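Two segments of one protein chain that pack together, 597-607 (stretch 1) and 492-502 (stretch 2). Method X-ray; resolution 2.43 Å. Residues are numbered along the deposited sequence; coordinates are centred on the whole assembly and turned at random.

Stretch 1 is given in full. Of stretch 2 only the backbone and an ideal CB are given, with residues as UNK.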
# COMPACT_ATOMS: atom_id res chain seq x y z
N ALA A 597 -35.49 4.73 41.07
CA ALA A 597 -36.61 4.65 40.14
C ALA A 597 -36.40 3.63 39.03
O ALA A 597 -37.36 3.28 38.34
CB ALA A 597 -36.88 6.02 39.52
N LYS A 598 -35.17 3.15 38.83
CA LYS A 598 -34.92 2.27 37.70
C LYS A 598 -33.62 1.51 37.92
O LYS A 598 -32.76 1.92 38.71
CB LYS A 598 -34.85 3.04 36.38
CG LYS A 598 -33.77 4.12 36.37
CD LYS A 598 -33.95 5.05 35.19
CE LYS A 598 -33.37 6.41 35.47
NZ LYS A 598 -33.59 7.35 34.33
N VAL A 599 -33.48 0.41 37.19
CA VAL A 599 -32.23 -0.32 37.06
C VAL A 599 -31.74 -0.11 35.64
O VAL A 599 -32.40 -0.52 34.67
CB VAL A 599 -32.41 -1.81 37.39
CG1 VAL A 599 -31.15 -2.58 37.02
CG2 VAL A 599 -32.74 -1.98 38.86
N PHE A 600 -30.59 0.56 35.50
CA PHE A 600 -29.95 0.79 34.21
C PHE A 600 -28.87 -0.26 34.01
O PHE A 600 -27.86 -0.27 34.73
CB PHE A 600 -29.37 2.20 34.14
CG PHE A 600 -29.04 2.65 32.75
CD1 PHE A 600 -30.04 2.84 31.80
CD2 PHE A 600 -27.73 2.89 32.38
CE1 PHE A 600 -29.73 3.25 30.51
CE2 PHE A 600 -27.41 3.31 31.10
CZ PHE A 600 -28.41 3.49 30.16
N SER A 601 -29.06 -1.15 33.05
CA SER A 601 -28.21 -2.31 32.88
C SER A 601 -27.35 -2.16 31.63
O SER A 601 -27.87 -1.99 30.53
CB SER A 601 -29.05 -3.58 32.81
OG SER A 601 -29.72 -3.82 34.03
N SER A 602 -26.03 -2.22 31.82
CA SER A 602 -25.06 -2.26 30.72
C SER A 602 -24.65 -3.71 30.53
O SER A 602 -23.77 -4.21 31.23
CB SER A 602 -23.86 -1.38 31.02
OG SER A 602 -24.21 -0.00 31.04
N THR A 603 -25.29 -4.40 29.58
CA THR A 603 -25.06 -5.82 29.37
C THR A 603 -24.00 -6.04 28.30
O THR A 603 -24.10 -5.48 27.20
CB THR A 603 -26.35 -6.53 28.96
OG1 THR A 603 -27.35 -6.35 29.97
CG2 THR A 603 -26.09 -8.01 28.76
N THR A 604 -22.99 -6.85 28.61
CA THR A 604 -21.98 -7.26 27.65
C THR A 604 -21.98 -8.78 27.58
O THR A 604 -21.81 -9.45 28.60
CB THR A 604 -20.59 -6.74 28.04
OG1 THR A 604 -20.60 -5.31 28.07
CG2 THR A 604 -19.56 -7.20 27.02
N MSE A 605 -22.17 -9.32 26.38
CA MSE A 605 -22.24 -10.76 26.20
C MSE A 605 -21.00 -11.33 25.50
O MSE A 605 -20.42 -10.69 24.63
CB MSE A 605 -23.49 -11.13 25.40
CG MSE A 605 -24.80 -10.81 26.13
SE MSE A 605 -26.39 -11.49 25.22
CE MSE A 605 -26.02 -13.40 25.36
N THR A 606 -20.60 -12.53 25.92
CA THR A 606 -19.54 -13.31 25.29
C THR A 606 -20.19 -14.55 24.70
O THR A 606 -20.51 -15.49 25.44
CB THR A 606 -18.44 -13.68 26.30
OG1 THR A 606 -17.95 -12.50 26.95
CG2 THR A 606 -17.29 -14.40 25.61
N ILE A 607 -20.41 -14.58 23.39
CA ILE A 607 -21.15 -15.66 22.73
C ILE A 607 -20.17 -16.68 22.16
O ILE A 607 -19.25 -16.32 21.41
CB ILE A 607 -22.08 -15.11 21.63
CG1 ILE A 607 -23.09 -14.13 22.23
CG2 ILE A 607 -22.77 -16.25 20.90
CD1 ILE A 607 -23.45 -12.99 21.30
N UNK A 492 -26.35 -22.07 20.24
CA UNK A 492 -25.14 -21.42 20.73
C UNK A 492 -25.20 -21.37 22.25
O UNK A 492 -26.23 -21.65 22.86
CB UNK A 492 -24.98 -20.02 20.14
N UNK A 493 -24.06 -21.02 22.85
CA UNK A 493 -23.97 -20.73 24.27
C UNK A 493 -23.31 -19.37 24.44
O UNK A 493 -22.71 -18.83 23.50
CB UNK A 493 -23.19 -21.82 25.01
N UNK A 494 -23.43 -18.81 25.64
CA UNK A 494 -23.00 -17.44 25.86
C UNK A 494 -22.89 -17.15 27.35
O UNK A 494 -23.54 -17.80 28.18
CB UNK A 494 -23.97 -16.46 25.19
N UNK A 495 -22.06 -16.16 27.67
CA UNK A 495 -21.97 -15.57 29.00
C UNK A 495 -22.59 -14.18 28.98
O UNK A 495 -22.67 -13.52 27.94
CB UNK A 495 -20.52 -15.51 29.47
N UNK A 496 -23.03 -13.73 30.15
CA UNK A 496 -23.60 -12.39 30.30
C UNK A 496 -22.99 -11.64 31.47
O UNK A 496 -22.97 -12.14 32.60
CB UNK A 496 -25.12 -12.48 30.48
N UNK A 497 -22.49 -10.44 31.21
CA UNK A 497 -22.03 -9.52 32.24
C UNK A 497 -23.05 -8.38 32.30
O UNK A 497 -23.06 -7.51 31.42
CB UNK A 497 -20.62 -9.00 31.95
N UNK A 498 -23.90 -8.38 33.32
CA UNK A 498 -24.99 -7.42 33.44
C UNK A 498 -24.58 -6.42 34.52
O UNK A 498 -24.81 -6.63 35.71
CB UNK A 498 -26.32 -8.10 33.78
N UNK A 499 -23.98 -5.31 34.10
CA UNK A 499 -23.64 -4.22 35.00
C UNK A 499 -24.90 -3.40 35.27
O UNK A 499 -25.41 -2.72 34.38
CB UNK A 499 -22.53 -3.35 34.41
N UNK A 500 -25.40 -3.46 36.50
CA UNK A 500 -26.61 -2.74 36.86
C UNK A 500 -26.30 -1.52 37.69
O UNK A 500 -25.64 -1.60 38.73
CB UNK A 500 -27.57 -3.66 37.62
N UNK A 501 -26.79 -0.37 37.24
CA UNK A 501 -26.68 0.89 37.97
C UNK A 501 -28.07 1.30 38.42
O UNK A 501 -28.93 1.61 37.58
CB UNK A 501 -26.04 1.98 37.11
N UNK A 502 -28.31 1.29 39.72
CA UNK A 502 -29.60 1.71 40.26
C UNK A 502 -29.62 3.23 40.36
O UNK A 502 -28.77 3.83 41.02
CB UNK A 502 -29.86 1.07 41.62

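The two stretches lie side by side as antiparallel strands, and backbone hydrogen bonds fix the register before any side chain is considered. Extended backbone angles favour beta-branched and aromatic residues but exclude few others, so the neighbours on each face must guide the choice.

Position 492 directs its CA-to-CB bond toward stretch 1, with the ideal CB 4.4 Å from Ile607 CG2. A small or medium apolar side chain would suit; the residue is Cys492, whose CB makes that apolar contact. Position 493 points away and has nothing of stretch 1 within reach of its CB, so the choice is wide. It is Thr493, with OG1 hydrogen-bonded elsewhere in the structure.

At 494 the strands come close, the CA atoms of this residue and Ile607 being 4.0 Å apart. The ideal CB already lies 3.7 Å from Met605 CE and 3.8 Å from Ile607 CA, so a small apolar residue is the natural fit. Ala494 fills the place: its CB touches Met605 CE and also packs 3.9 Å from Ile607 CG1.

Position 495 shares the other face with Thr606. Its N donates to Thr606 O at 2.8 Å and its O accepts from Thr606 N at 3.1 Å, a pairing open to almost any side chain; beside a threonine, polar or beta-branched residues are plausible. Asp495 is found, its CB 4.2 Å from Thr606 CB, its OD1 hydrogen-bonded elsewhere in the structure and OD2 to a residue just beyond one of the stretches.

At 496 the ideal CB has more room, 4.7 Å from Met605 CG and 4.9 Å from Thr603 CG2. A long, flexible apolar chain could reach both. Selenomethionine Met496 does so: CG meets Met605 CG at 3.8 Å, and CE reaches Thr603 CG2 at 3.6 Å.

Position 497 faces the Thr604 side, its ideal CB 3.6 Å from Thr604 O. Its N donates to that oxygen at 2.9 Å; a polar or beta-branched side chain would serve. Asn497 has both amide atoms hydrogen-bonded elsewhere.

Position 498 looks onto Thr603 and Ser601, where a branched aliphatic residue or threonine could cover small side chains. Ile498 CG2 lies 3.8 Å from Thr603 OG1 and 3.9 Å from Ser601 CB.

Position 499 lies opposite Ser602, whose small side chain leaves space for a bulky partner, although a small one would also fit. In Phe499, CB packs 4.1 Å from Ser602 CB, while the end of the side chain leads away.

At 500 the ideal CB is 3.8 Å from Val599 CG1, favouring an apolar residue. Selenomethionine Met500 keeps that contact through CB, and its CG lies 3.6 Å from Ser601 OG.

Position 501 pairs with Phe600, its ideal CB 3.8 Å from Phe600 O, and Ser602 OG lies farther along the same face, so a long polar side chain is attractive. Gln501 sets OE1 at the Phe600 ring edge, 4.1 Å from CD2; a water links OE1, Phe600 O and Ser602 OG.

Position 502 has Val599 CG2 5.0 Å from its ideal CB, a gap that a long apolar side chain can close. Selenomethionine Met502 answers with SE 3.6 Å from Val599 CG2.

Stretch 2 (492-502) CTADMNIFMQM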
# COMPACT_ATOMS: atom_id res chain seq x y z
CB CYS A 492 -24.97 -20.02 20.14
SG CYS A 492 -26.32 -18.88 20.53
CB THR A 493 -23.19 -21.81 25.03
OG1 THR A 493 -21.90 -21.98 24.44
CG2 THR A 493 -23.95 -23.12 24.97
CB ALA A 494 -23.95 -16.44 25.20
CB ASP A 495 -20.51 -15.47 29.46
CG ASP A 495 -19.86 -16.83 29.65
OD1 ASP A 495 -20.59 -17.84 29.74
OD2 ASP A 495 -18.62 -16.88 29.71
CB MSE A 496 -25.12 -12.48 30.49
CG MSE A 496 -25.92 -12.73 29.23
SE MSE A 496 -27.84 -12.76 29.59
CE MSE A 496 -28.21 -10.84 29.50
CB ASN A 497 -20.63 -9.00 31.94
CG ASN A 497 -20.04 -8.21 33.09
OD1 ASN A 497 -19.37 -8.77 33.97
ND2 ASN A 497 -20.28 -6.90 33.10
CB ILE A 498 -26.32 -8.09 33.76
CG1 ILE A 498 -26.57 -9.26 32.79
CG2 ILE A 498 -27.46 -7.08 33.70
CD1 ILE A 498 -27.74 -10.12 33.19
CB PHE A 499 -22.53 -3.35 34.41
CG PHE A 499 -22.17 -2.15 35.26
CD1 PHE A 499 -22.28 -2.19 36.64
CD2 PHE A 499 -21.71 -0.99 34.67
CE1 PHE A 499 -21.95 -1.09 37.41
CE2 PHE A 499 -21.37 0.11 35.43
CZ PHE A 499 -21.49 0.06 36.81
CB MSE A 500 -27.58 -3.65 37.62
CG MSE A 500 -27.95 -4.94 36.90
SE MSE A 500 -28.51 -6.35 38.14
CE MSE A 500 -26.74 -6.91 38.74
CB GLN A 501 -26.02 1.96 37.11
CG GLN A 501 -24.54 1.71 36.86
CD GLN A 501 -23.92 2.70 35.87
OE1 GLN A 501 -24.36 2.81 34.73
NE2 GLN A 501 -22.89 3.41 36.32
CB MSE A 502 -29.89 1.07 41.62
CG MSE A 502 -29.16 -0.24 41.87
SE MSE A 502 -29.54 -1.64 40.56
CE MSE A 502 -28.14 -2.88 41.09
O HOH W 1 -25.34 0.53 33.59
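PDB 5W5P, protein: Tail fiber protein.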